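Local structure of peptidase M16 C-terminal domain-containing protein (Enterococcus faecalis, 3D3Y) at residues T263-Y267 against D309-G313; A274-F278 against E402-A407; V161-S166 against Y235-R240; L259-T263 against K408-L412; N279-G284 against A304-I308. The protein is of unknown function but carries a domain related to the M16 metallopeptidases and probably binds metal ions. Residues are numbered along the deposited sequence.

How the contacts relate
All five contacts lie in or against the five-stranded sheet of the second half of the chain. Contacts 1 and 4 share Thr263, where strand 255-262 runs out, and their centres are about 11 Å apart. Contacts 2 and 5 use successive parts of helix 272-284, about 11 Å between centres; Leu275 CG of contact 2 meets Ile308 CD1 of contact 5 at 3.9 Å. Contact 3 brings in the end of helix 150-162 and joins contact 1 through Tyr235 N to Phe311 O, 2.9 Å, but its centre stays about 22 Å from that of contact 2. The side chains of Asp309 and Ser307 each come within about 4 Å of bound acetate, probably from the crystallisation liquor.

Contact 1. Residues T263-Y267 against D309-G313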
# COMPACT_ATOMS: atom_id res chain seq x y z
N THR A 263 -10.07 11.51 10.55
CA THR A 263 -11.35 10.84 10.65
C THR A 263 -11.46 10.05 11.94
O THR A 263 -12.56 9.76 12.39
CB THR A 263 -11.56 9.83 9.51
OG1 THR A 263 -10.55 8.81 9.63
CG2 THR A 263 -11.46 10.50 8.12
N ASP A 264 -10.31 9.66 12.50
CA ASP A 264 -10.26 8.71 13.59
C ASP A 264 -11.08 7.41 13.31
O ASP A 264 -11.58 6.80 14.24
CB ASP A 264 -10.72 9.41 14.88
CG ASP A 264 -10.26 8.70 16.14
OD1 ASP A 264 -9.08 8.27 16.21
OD2 ASP A 264 -11.10 8.61 17.08
N ILE A 265 -11.24 7.01 12.04
CA ILE A 265 -11.97 5.78 11.73
C ILE A 265 -11.06 4.76 11.06
O ILE A 265 -10.40 5.06 10.07
CB ILE A 265 -13.21 6.05 10.84
CG1 ILE A 265 -14.25 6.93 11.59
CG2 ILE A 265 -13.87 4.73 10.40
CD1 ILE A 265 -15.24 7.58 10.62
N TYR A 266 -11.07 3.53 11.59
CA TYR A 266 -10.11 2.50 11.17
C TYR A 266 -10.79 1.25 10.70
O TYR A 266 -11.98 1.03 10.98
CB TYR A 266 -9.13 2.17 12.31
CG TYR A 266 -8.24 3.36 12.63
CD1 TYR A 266 -6.96 3.46 12.09
CD2 TYR A 266 -8.71 4.40 13.43
CE1 TYR A 266 -6.16 4.57 12.35
CE2 TYR A 266 -7.91 5.53 13.70
CZ TYR A 266 -6.65 5.60 13.16
OH TYR A 266 -5.86 6.69 13.41
N TYR A 267 -10.04 0.44 9.98
CA TYR A 267 -10.49 -0.85 9.50
C TYR A 267 -11.05 -1.61 10.72
O TYR A 267 -10.41 -1.64 11.76
CB TYR A 267 -9.29 -1.59 8.95
CG TYR A 267 -9.59 -2.88 8.27
CD1 TYR A 267 -9.93 -2.92 6.92
CD2 TYR A 267 -9.52 -4.07 8.98
CE1 TYR A 267 -10.19 -4.15 6.28
CE2 TYR A 267 -9.76 -5.30 8.38
CZ TYR A 267 -10.10 -5.34 7.03
OH TYR A 267 -10.30 -6.58 6.48
N ASP A 309 -7.93 6.55 4.18
CA ASP A 309 -6.96 5.58 4.62
C ASP A 309 -7.44 5.15 6.00
O ASP A 309 -7.40 5.93 6.97
CB ASP A 309 -5.58 6.25 4.68
CG ASP A 309 -4.47 5.32 5.20
OD1 ASP A 309 -4.73 4.40 6.00
OD2 ASP A 309 -3.30 5.57 4.82
N THR A 310 -7.91 3.91 6.08
CA THR A 310 -8.51 3.36 7.30
C THR A 310 -7.48 2.60 8.14
O THR A 310 -7.84 1.86 9.09
CB THR A 310 -9.69 2.41 6.94
OG1 THR A 310 -9.21 1.35 6.13
CG2 THR A 310 -10.74 3.17 6.11
N PHE A 311 -6.20 2.76 7.80
CA PHE A 311 -5.11 2.32 8.67
C PHE A 311 -4.35 3.48 9.37
O PHE A 311 -3.71 3.29 10.40
CB PHE A 311 -4.18 1.34 7.90
CG PHE A 311 -4.89 0.03 7.52
CD1 PHE A 311 -4.63 -1.14 8.22
CD2 PHE A 311 -5.86 0.01 6.53
CE1 PHE A 311 -5.30 -2.33 7.89
CE2 PHE A 311 -6.56 -1.18 6.22
CZ PHE A 311 -6.27 -2.33 6.88
N ARG A 312 -4.48 4.69 8.82
CA ARG A 312 -3.85 5.87 9.43
C ARG A 312 -4.88 6.93 9.86
O ARG A 312 -4.49 8.01 10.29
CB ARG A 312 -2.77 6.49 8.50
CG ARG A 312 -1.60 5.57 8.21
CD ARG A 312 -0.50 6.25 7.39
NE ARG A 312 -0.93 6.63 6.05
CZ ARG A 312 -0.22 7.43 5.27
NH1 ARG A 312 0.94 7.93 5.70
NH2 ARG A 312 -0.65 7.71 4.06
N GLY A 313 -6.18 6.63 9.71
CA GLY A 313 -7.28 7.47 10.25
C GLY A 313 -7.41 8.90 9.71
O GLY A 313 -7.65 9.85 10.46
O HOH W 1 -10.00 6.78 7.94
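Tyr267 sets its CB over one face of the Phe311 ring, 4.1 Å from the ring centroid in a CH-pi contact, and its CG comes within 3.6 Å of Phe311 CZ. The backbone is tied nearby, where Tyr267 N donates to Thr310 O at 2.8 Å. At the other end of the contact, Gly313 O receives Thr263 N at 2.9 Å and, more weakly, Asp264 N at 3.4 Å. Between these anchors the Tyr266 ring lies along the 310-313 turn, its CE1 3.4 Å from Phe311 O and 3.3 Å from Gly313 N, while its hydroxyl bonds outward to Tyr235 O. A CB on Gly313 would sit 2.2 Å from Tyr266 OH, so this ring position demands a glycine, and the positive phi of 63° suits one too.

Each loop is also braced from within. Thr263 OG1 accepts Ile265 N at 3.1 Å in an ST turn. Asp309 OD1 takes both Phe311 N and Arg312 N at 2.8 Å in an Asx turn and motif, and its OD2 forms a salt bridge with Arg312 NE at 2.9 Å, while Arg312 NH2 bonds to Gln159 OE1. Water 1 receives from Thr263 OG1 and donates to Ile265 O and Asp309 O. With main-chain bonds at both ends and this water bridging between them, two irregular loops at the end of the sheet can pack closely without strand pairing.

Contact 2. Residues A274-F278 against E402-A407; sequences ALQVF and EIQEVA
Two regular helical segments cross nearly at right angles: the axes of 274-278 and 402-407 approach to 8.7 Å with a signed crossing angle of -82°. Backbone phi/psi stay near -60/-42 throughout, and the closest CA pairs are Phe278 with Ile403 at 5.4 Å and Leu275 with Val406 at 6.1 Å. Val406, a t rotamer, directs its CA-to-CB bond toward the partner helix. Its CG2 touches Ala274 CB at 3.6 Å, and its CG1 meets Phe278 CB at 3.6 Å and Leu275 CD1 at 3.7 Å. This is near-perpendicular helix-helix packing within the alpha/beta domain, joining helix 272-284 to helix 400-409, which leads into strand 411-421, the last in the chain. Phe278, chi1 163° and chi2 85°, lays its ring beside the second helix, with CE1 3.6 Å from Ala407 CB and CB 4.1 Å from Ile403 CG2; beyond it stand Leu337 and Ile340 of helix 326-341. Ile403 takes the mt rotamer, which carries CD1 to within 3.7 Å of Val277 CG1. At the margin, Ala274 CB lies 3.9 Å from Glu402 CB, while Glu402 OE1 turns back to accept Thr399 N.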
# COMPACT_ATOMS: atom_id res chain seq x y z
N ALA A 274 -19.89 3.13 7.09
CA ALA A 274 -20.42 4.50 6.95
C ALA A 274 -19.39 5.44 6.28
O ALA A 274 -19.74 6.30 5.48
CB ALA A 274 -20.81 5.05 8.35
N LEU A 275 -18.12 5.25 6.62
CA LEU A 275 -17.05 6.10 6.04
C LEU A 275 -16.84 5.78 4.55
O LEU A 275 -16.67 6.69 3.72
CB LEU A 275 -15.74 5.93 6.82
CG LEU A 275 -14.49 6.57 6.20
CD1 LEU A 275 -14.63 8.09 6.30
CD2 LEU A 275 -13.24 6.08 6.97
N GLN A 276 -16.94 4.49 4.21
CA GLN A 276 -16.85 4.07 2.81
C GLN A 276 -17.90 4.85 1.98
O GLN A 276 -17.59 5.40 0.92
CB GLN A 276 -17.10 2.56 2.71
CG GLN A 276 -16.03 1.68 3.39
CD GLN A 276 -14.70 1.74 2.66
OE1 GLN A 276 -14.65 2.02 1.45
NE2 GLN A 276 -13.62 1.50 3.38
N VAL A 277 -19.12 4.90 2.50
CA VAL A 277 -20.22 5.54 1.81
C VAL A 277 -20.06 7.05 1.86
O VAL A 277 -20.22 7.72 0.83
CB VAL A 277 -21.60 5.06 2.36
CG1 VAL A 277 -22.78 5.81 1.66
CG2 VAL A 277 -21.75 3.54 2.18
N PHE A 278 -19.70 7.59 3.04
CA PHE A 278 -19.49 9.05 3.14
C PHE A 278 -18.49 9.51 2.08
O PHE A 278 -18.72 10.51 1.38
CB PHE A 278 -18.98 9.46 4.52
CG PHE A 278 -18.38 10.84 4.52
CD1 PHE A 278 -19.20 11.98 4.68
CD2 PHE A 278 -17.01 11.01 4.32
CE1 PHE A 278 -18.64 13.28 4.65
CE2 PHE A 278 -16.45 12.30 4.28
CZ PHE A 278 -17.27 13.44 4.46
N GLU A 402 -25.87 7.76 9.94
CA GLU A 402 -24.49 7.28 10.08
C GLU A 402 -23.50 8.09 9.26
O GLU A 402 -22.37 8.37 9.73
CB GLU A 402 -24.36 5.82 9.70
CG GLU A 402 -25.03 4.85 10.74
CD GLU A 402 -25.06 3.41 10.23
OE1 GLU A 402 -25.01 3.22 8.98
OE2 GLU A 402 -25.14 2.46 11.05
N ILE A 403 -23.92 8.46 8.05
CA ILE A 403 -23.10 9.30 7.16
C ILE A 403 -22.88 10.69 7.75
O ILE A 403 -21.74 11.24 7.66
CB ILE A 403 -23.74 9.39 5.74
CG1 ILE A 403 -23.87 7.98 5.11
CG2 ILE A 403 -22.94 10.38 4.84
CD1 ILE A 403 -24.87 7.86 3.98
N GLN A 404 -23.94 11.26 8.34
CA GLN A 404 -23.89 12.57 8.99
C GLN A 404 -22.92 12.53 10.17
O GLN A 404 -22.14 13.47 10.39
CB GLN A 404 -25.27 13.00 9.53
CG GLN A 404 -26.36 13.27 8.51
CD GLN A 404 -27.67 13.64 9.17
OE1 GLN A 404 -28.56 12.78 9.32
NE2 GLN A 404 -27.81 14.89 9.59
N GLU A 405 -22.99 11.44 10.94
CA GLU A 405 -22.04 11.26 12.06
C GLU A 405 -20.55 11.19 11.60
O GLU A 405 -19.68 11.82 12.21
CB GLU A 405 -22.44 10.05 12.93
CG GLU A 405 -21.52 9.75 14.11
CD GLU A 405 -21.42 10.91 15.10
OE1 GLU A 405 -22.40 11.70 15.21
OE2 GLU A 405 -20.36 11.01 15.77
N VAL A 406 -20.26 10.43 10.55
CA VAL A 406 -18.91 10.39 9.96
C VAL A 406 -18.52 11.84 9.57
O VAL A 406 -17.41 12.30 9.89
CB VAL A 406 -18.87 9.44 8.71
CG1 VAL A 406 -17.60 9.66 7.85
CG2 VAL A 406 -18.96 7.98 9.19
N ALA A 407 -19.43 12.55 8.92
CA ALA A 407 -19.15 13.94 8.48
C ALA A 407 -18.85 14.87 9.66
O ALA A 407 -17.96 15.74 9.59
CB ALA A 407 -20.31 14.47 7.66

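Contact 3. Residues V161-S166 against Y235-R240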
# COMPACT_ATOMS: atom_id res chain seq x y z
N VAL A 161 2.73 17.36 5.75
CA VAL A 161 2.17 18.38 6.63
C VAL A 161 1.27 17.68 7.64
O VAL A 161 1.45 17.85 8.85
CB VAL A 161 1.38 19.47 5.88
CG1 VAL A 161 0.81 20.51 6.88
CG2 VAL A 161 2.29 20.16 4.89
N TYR A 162 0.33 16.88 7.14
CA TYR A 162 -0.62 16.18 8.04
C TYR A 162 0.13 15.38 9.12
O TYR A 162 -0.21 15.45 10.31
CB TYR A 162 -1.63 15.29 7.27
CG TYR A 162 -2.61 14.58 8.21
CD1 TYR A 162 -3.76 15.23 8.66
CD2 TYR A 162 -2.34 13.30 8.70
CE1 TYR A 162 -4.65 14.60 9.54
CE2 TYR A 162 -3.23 12.66 9.61
CZ TYR A 162 -4.37 13.32 10.01
OH TYR A 162 -5.26 12.71 10.89
N PHE A 163 1.14 14.62 8.69
CA PHE A 163 1.93 13.74 9.59
C PHE A 163 3.21 14.37 10.12
O PHE A 163 4.19 13.68 10.43
CB PHE A 163 2.28 12.45 8.85
CG PHE A 163 1.08 11.61 8.49
CD1 PHE A 163 0.39 10.91 9.50
CD2 PHE A 163 0.67 11.49 7.16
CE1 PHE A 163 -0.71 10.11 9.18
CE2 PHE A 163 -0.44 10.69 6.82
CZ PHE A 163 -1.13 10.00 7.84
N ASN A 164 3.22 15.68 10.22
CA ASN A 164 4.43 16.41 10.51
C ASN A 164 4.94 16.08 11.90
O ASN A 164 6.13 16.22 12.17
CB ASN A 164 4.16 17.90 10.39
CG ASN A 164 5.43 18.71 10.19
OD1 ASN A 164 6.48 18.17 9.85
ND2 ASN A 164 5.33 20.03 10.40
N GLN A 165 4.06 15.59 12.77
CA GLN A 165 4.52 15.24 14.13
C GLN A 165 5.28 13.89 14.14
O GLN A 165 5.94 13.56 15.13
CB GLN A 165 3.38 15.30 15.15
CG GLN A 165 2.15 14.46 14.84
CD GLN A 165 1.05 14.62 15.89
OE1 GLN A 165 0.01 15.27 15.66
NE2 GLN A 165 1.29 14.01 17.07
N SER A 166 5.26 13.17 13.02
CA SER A 166 5.90 11.87 12.94
C SER A 166 6.97 11.82 11.86
O SER A 166 6.65 11.85 10.65
CB SER A 166 4.87 10.77 12.70
OG SER A 166 5.52 9.58 12.27
N TYR A 235 -1.99 3.64 12.74
CA TYR A 235 -1.33 4.86 13.21
C TYR A 235 -2.41 5.87 13.60
O TYR A 235 -3.40 6.04 12.88
CB TYR A 235 -0.41 5.48 12.15
CG TYR A 235 0.10 6.87 12.51
CD1 TYR A 235 1.30 7.04 13.23
CD2 TYR A 235 -0.63 8.01 12.16
CE1 TYR A 235 1.77 8.32 13.57
CE2 TYR A 235 -0.16 9.30 12.49
CZ TYR A 235 1.03 9.44 13.19
OH TYR A 235 1.45 10.73 13.49
N ASN A 236 -2.18 6.53 14.73
CA ASN A 236 -3.05 7.57 15.24
C ASN A 236 -2.21 8.77 15.74
O ASN A 236 -1.04 8.61 16.12
CB ASN A 236 -3.93 7.00 16.37
CG ASN A 236 -4.85 8.03 16.99
OD1 ASN A 236 -5.76 8.54 16.32
ND2 ASN A 236 -4.60 8.36 18.27
N GLN A 237 -2.80 9.95 15.75
CA GLN A 237 -2.12 11.13 16.29
C GLN A 237 -3.18 12.07 16.83
O GLN A 237 -4.34 11.99 16.40
CB GLN A 237 -1.33 11.83 15.20
CG GLN A 237 -2.15 12.19 13.97
CD GLN A 237 -1.33 12.99 12.95
OE1 GLN A 237 -0.12 12.79 12.81
NE2 GLN A 237 -2.00 13.90 12.25
N PRO A 238 -2.81 12.95 17.78
CA PRO A 238 -3.81 13.89 18.28
C PRO A 238 -4.32 14.85 17.21
O PRO A 238 -3.56 15.23 16.28
CB PRO A 238 -3.04 14.67 19.35
CG PRO A 238 -1.87 13.84 19.68
CD PRO A 238 -1.51 13.14 18.44
N ILE A 239 -5.60 15.21 17.34
CA ILE A 239 -6.19 16.35 16.64
C ILE A 239 -5.55 17.64 17.16
O ILE A 239 -5.46 17.84 18.37
CB ILE A 239 -7.71 16.38 16.84
CG1 ILE A 239 -8.36 15.20 16.11
CG2 ILE A 239 -8.31 17.65 16.28
CD1 ILE A 239 -9.38 14.48 16.94
N ARG A 240 -5.09 18.49 16.23
CA ARG A 240 -4.59 19.83 16.52
C ARG A 240 -5.76 20.81 16.45
O ARG A 240 -6.64 20.69 15.59
CB ARG A 240 -3.55 20.26 15.47
CG ARG A 240 -2.23 19.44 15.37
CD ARG A 240 -1.75 19.35 13.87
NE ARG A 240 -2.17 18.11 13.21
CZ ARG A 240 -2.05 17.83 11.90
NH1 ARG A 240 -2.49 16.67 11.45
NH2 ARG A 240 -1.53 18.71 11.03
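Val161 sits on the last turn of helix 150-162 and receives Asn164 N on its carbonyl oxygen at 3.1 Å. Tyr162 joins through both its carbonyl and its ring. Its main-chain O accepts Gln237 NE2 at 3.1 Å, almost straight at 170°, while one face of its ring receives the same amide nitrogen and Arg240 NH1. The guanidinium makes an off-centre cation-pi contact, with Arg240 CZ 5.0 Å from the Tyr162 ring centroid. Phe163 is where the chain leaves the helix, and it opens a type I turn closed by Ser166 N to Phe163 O at 2.8 Å. The arrangement joins two parts of the fold: this helix, which belongs in sequence to the first half, packs by Val161 and Tyr162 on the sheet of the second half, and segment 235-240, the approach to strand 244-251, wraps its exit. The edge of the Phe163 ring meets Tyr235, CD1 to CE2 at 3.4 Å. Gln165 reaches across, its CG 3.5 Å from Gln237 OE1 and its NE2 3.2 Å from Pro238 CD. Ser166 CB lies 3.5 Å from Tyr235 OH, whose proton goes to Gln237 OE1 at 2.7 Å, fixing the Gln237 amide so that NE2 faces Tyr162 O.

Contact 4. Residues L259-T263 against K408-L412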
# COMPACT_ATOMS: atom_id res chain seq x y z
N LEU A 259 -6.35 18.95 0.88
CA LEU A 259 -6.80 19.11 2.27
C LEU A 259 -6.77 17.74 2.92
O LEU A 259 -7.17 16.75 2.30
CB LEU A 259 -8.25 19.63 2.36
CG LEU A 259 -8.65 21.01 1.84
CD1 LEU A 259 -8.72 21.03 0.29
CD2 LEU A 259 -10.00 21.33 2.40
N ALA A 260 -6.34 17.71 4.18
CA ALA A 260 -6.29 16.49 4.96
C ALA A 260 -7.11 16.65 6.22
O ALA A 260 -6.93 17.61 6.98
CB ALA A 260 -4.86 16.14 5.31
N TYR A 261 -7.95 15.65 6.48
CA TYR A 261 -8.82 15.62 7.63
C TYR A 261 -8.53 14.41 8.49
O TYR A 261 -8.26 13.34 7.95
CB TYR A 261 -10.26 15.43 7.15
CG TYR A 261 -10.82 16.48 6.23
CD1 TYR A 261 -11.66 17.49 6.71
CD2 TYR A 261 -10.58 16.43 4.86
CE1 TYR A 261 -12.20 18.44 5.85
CE2 TYR A 261 -11.14 17.36 3.98
CZ TYR A 261 -11.94 18.35 4.49
OH TYR A 261 -12.49 19.24 3.61
N ASN A 262 -8.61 14.56 9.81
CA ASN A 262 -8.56 13.43 10.73
C ASN A 262 -9.97 12.81 10.77
O ASN A 262 -10.97 13.53 10.97
CB ASN A 262 -8.12 13.90 12.12
CG ASN A 262 -7.99 12.77 13.14
OD1 ASN A 262 -8.97 12.23 13.62
ND2 ASN A 262 -6.77 12.44 13.48
N THR A 263 -10.07 11.51 10.55
CA THR A 263 -11.35 10.84 10.65
C THR A 263 -11.46 10.05 11.94
O THR A 263 -12.56 9.76 12.39
CB THR A 263 -11.56 9.83 9.51
OG1 THR A 263 -10.55 8.81 9.63
CG2 THR A 263 -11.46 10.50 8.12
N LYS A 408 -19.59 14.69 10.77
CA LYS A 408 -19.35 15.50 11.97
C LYS A 408 -18.03 15.15 12.66
O LYS A 408 -17.40 16.03 13.25
CB LYS A 408 -20.52 15.38 12.97
CG LYS A 408 -21.78 16.13 12.52
CD LYS A 408 -23.00 15.74 13.39
CE LYS A 408 -24.27 16.40 12.85
NZ LYS A 408 -25.48 15.78 13.49
N ARG A 409 -17.62 13.89 12.58
CA ARG A 409 -16.34 13.45 13.18
C ARG A 409 -15.12 13.98 12.44
O ARG A 409 -14.07 14.18 13.04
CB ARG A 409 -16.26 11.93 13.16
CG ARG A 409 -17.08 11.33 14.25
CD ARG A 409 -17.13 9.82 14.15
NE ARG A 409 -18.03 9.28 15.17
CZ ARG A 409 -17.70 8.32 16.04
NH1 ARG A 409 -16.49 7.78 16.00
NH2 ARG A 409 -18.61 7.92 16.93
N LEU A 410 -15.27 14.16 11.14
CA LEU A 410 -14.23 14.68 10.27
C LEU A 410 -13.73 15.97 10.81
O LEU A 410 -14.53 16.82 11.18
CB LEU A 410 -14.82 14.98 8.90
CG LEU A 410 -13.95 14.63 7.73
CD1 LEU A 410 -14.04 13.12 7.65
CD2 LEU A 410 -14.47 15.23 6.44
N GLU A 411 -12.42 16.16 10.83
CA GLU A 411 -11.84 17.39 11.34
C GLU A 411 -10.68 17.82 10.45
O GLU A 411 -9.66 17.13 10.40
CB GLU A 411 -11.33 17.18 12.76
CG GLU A 411 -10.74 18.39 13.39
CD GLU A 411 -11.80 19.34 13.98
OE1 GLU A 411 -11.44 20.52 14.24
OE2 GLU A 411 -12.96 18.92 14.19
N LEU A 412 -10.83 18.95 9.78
CA LEU A 412 -9.76 19.48 8.90
C LEU A 412 -8.52 19.77 9.72
O LEU A 412 -8.61 20.31 10.84
CB LEU A 412 -10.24 20.70 8.10
CG LEU A 412 -9.29 21.37 7.10
CD1 LEU A 412 -8.79 20.35 6.07
CD2 LEU A 412 -9.96 22.57 6.42
O HOH W 2 -11.63 13.16 14.03
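The touching parts, 259-263 and 409-412, run antiparallel, their end-to-end directions 158° apart. Helix 400-409 stops at Arg409, Leu410 departs from helical angles with psi at 136°, and the chain passes directly into strand 411-421. Asn262 and Glu411 form a hydrogen-bonded pair, with Asn262 N to Glu411 O at 2.8 Å and Glu411 N to Asn262 O at 3.0 Å. The next pair, Tyr261 with Leu412, is non-hydrogen-bonded, its CA atoms 4.2 Å apart, and Tyr261 CA brings a CA-H...O contact to Glu411 O at 3.3 Å.

The Tyr261 ring is held between two leucines. Leu410 CD2 stands 3.9 Å from its centroid over one face, Leu412 CD1 4.0 Å over the opposite face, both as CH-pi contacts. Leu412 CD1 also reaches Leu259 CB at 3.8 Å, and Thr263 CG2 meets Leu410 CD1 at 3.7 Å. On the face that carries Asn262 and Glu411, water 2 lies 2.8 Å from both Asn262 OD1 and Arg409 O, linking the strand to the helix end. Arg409 itself turns away to a salt bridge with Glu405.

Helix 326-341 lies along the Tyr261 side, Ile333 and Leu337 touching the ring. Strand 411-421 is thus slotted antiparallel beside 255-262 and parallel beside 244-251, giving a mixed sheet packed with helices, the alpha/beta architecture of M16 domains.

Contact 5. Residues N279-G284 against A304-I308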
# COMPACT_ATOMS: atom_id res chain seq x y z
N ASN A 279 -17.39 8.77 1.96
CA ASN A 279 -16.33 9.13 1.03
C ASN A 279 -16.83 9.16 -0.39
O ASN A 279 -16.51 10.10 -1.14
CB ASN A 279 -15.11 8.21 1.13
CG ASN A 279 -14.02 8.63 0.14
OD1 ASN A 279 -13.68 7.88 -0.80
ND2 ASN A 279 -13.52 9.85 0.31
N GLY A 280 -17.62 8.16 -0.76
CA GLY A 280 -18.21 8.10 -2.09
C GLY A 280 -19.10 9.29 -2.39
O GLY A 280 -19.07 9.81 -3.51
N ILE A 281 -19.88 9.74 -1.40
CA ILE A 281 -20.85 10.83 -1.61
C ILE A 281 -20.13 12.18 -1.65
O ILE A 281 -20.56 13.10 -2.34
CB ILE A 281 -21.90 10.82 -0.47
CG1 ILE A 281 -22.86 9.63 -0.62
CG2 ILE A 281 -22.69 12.13 -0.40
CD1 ILE A 281 -23.60 9.30 0.72
N PHE A 282 -19.07 12.29 -0.85
CA PHE A 282 -18.33 13.56 -0.69
C PHE A 282 -17.49 13.87 -1.95
O PHE A 282 -17.72 14.87 -2.63
CB PHE A 282 -17.50 13.52 0.62
CG PHE A 282 -16.76 14.79 0.95
CD1 PHE A 282 -17.34 16.07 0.78
CD2 PHE A 282 -15.47 14.72 1.48
CE1 PHE A 282 -16.64 17.26 1.11
CE2 PHE A 282 -14.75 15.88 1.80
CZ PHE A 282 -15.34 17.17 1.65
N GLY A 283 -16.57 12.97 -2.31
CA GLY A 283 -15.69 13.21 -3.44
C GLY A 283 -15.16 11.95 -4.10
O GLY A 283 -14.28 12.02 -4.93
N GLY A 284 -15.70 10.78 -3.75
CA GLY A 284 -15.07 9.52 -4.17
C GLY A 284 -15.36 9.10 -5.60
O GLY A 284 -14.52 8.43 -6.26
N ALA A 304 -11.64 17.28 -8.56
CA ALA A 304 -11.77 17.37 -7.12
C ALA A 304 -12.15 15.98 -6.62
O ALA A 304 -13.21 15.49 -6.99
CB ALA A 304 -12.85 18.37 -6.74
N SER A 305 -11.31 15.33 -5.82
CA SER A 305 -11.76 14.02 -5.34
C SER A 305 -11.30 13.75 -3.94
O SER A 305 -10.44 14.45 -3.42
CB SER A 305 -11.31 12.91 -6.28
OG SER A 305 -9.93 12.79 -6.23
N SER A 306 -11.89 12.73 -3.32
CA SER A 306 -11.55 12.43 -1.93
C SER A 306 -11.10 10.97 -1.88
O SER A 306 -11.48 10.16 -2.77
CB SER A 306 -12.72 12.73 -0.99
OG SER A 306 -13.83 11.85 -1.25
N SER A 307 -10.26 10.65 -0.89
CA SER A 307 -9.71 9.31 -0.68
C SER A 307 -9.62 9.14 0.81
O SER A 307 -9.44 10.13 1.52
CB SER A 307 -8.28 9.21 -1.21
OG SER A 307 -8.28 9.44 -2.60
N ILE A 308 -9.70 7.89 1.27
CA ILE A 308 -9.59 7.54 2.71
C ILE A 308 -8.48 6.51 2.97
O ILE A 308 -8.14 5.72 2.10
CB ILE A 308 -10.92 6.99 3.31
CG1 ILE A 308 -11.44 5.80 2.46
CG2 ILE A 308 -11.93 8.11 3.39
CD1 ILE A 308 -12.69 5.00 3.11
O HOH W 3 -11.69 7.18 -2.91
O HOH W 4 -14.92 13.31 -7.36
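Asn279, with chi1 at 180°, directs its CA-to-CB bond toward the strand and places ND2 2.6 Å from Ser306 OG, a close approach whose angle is too poor for a hydrogen bond. Its OD1 takes a proton from water 3 at 3.0 Å, and the same water donates to Ser306 O, also at 3.0 Å. Ser306, chi1 66°, tucks its hydroxyl under the helix end. A CB on Gly283 would lie 2.9 Å from that OG, so bare backbone is needed there. Gly283 O accepts Ser306 N at 3.0 Å. Ile308, chi1 54°, sets CG2 3.9 Å from Asn279 ND2. The helix widens into a pi-type turn at 280-284, with Gly284 N bonding weakly to Asn279 O at 2.8 Å. Phe282, a t rotamer, sends its ring past Ser306 CB onto Met315 and Val317 of strand 314-321 and onto helix 326-341. Strand 303-309 is outermost in its sheet: the backbones of Ser305 and Ser307 hydrogen-bond to strand 314-321, while Ser306 N turns outward to helix 272-284.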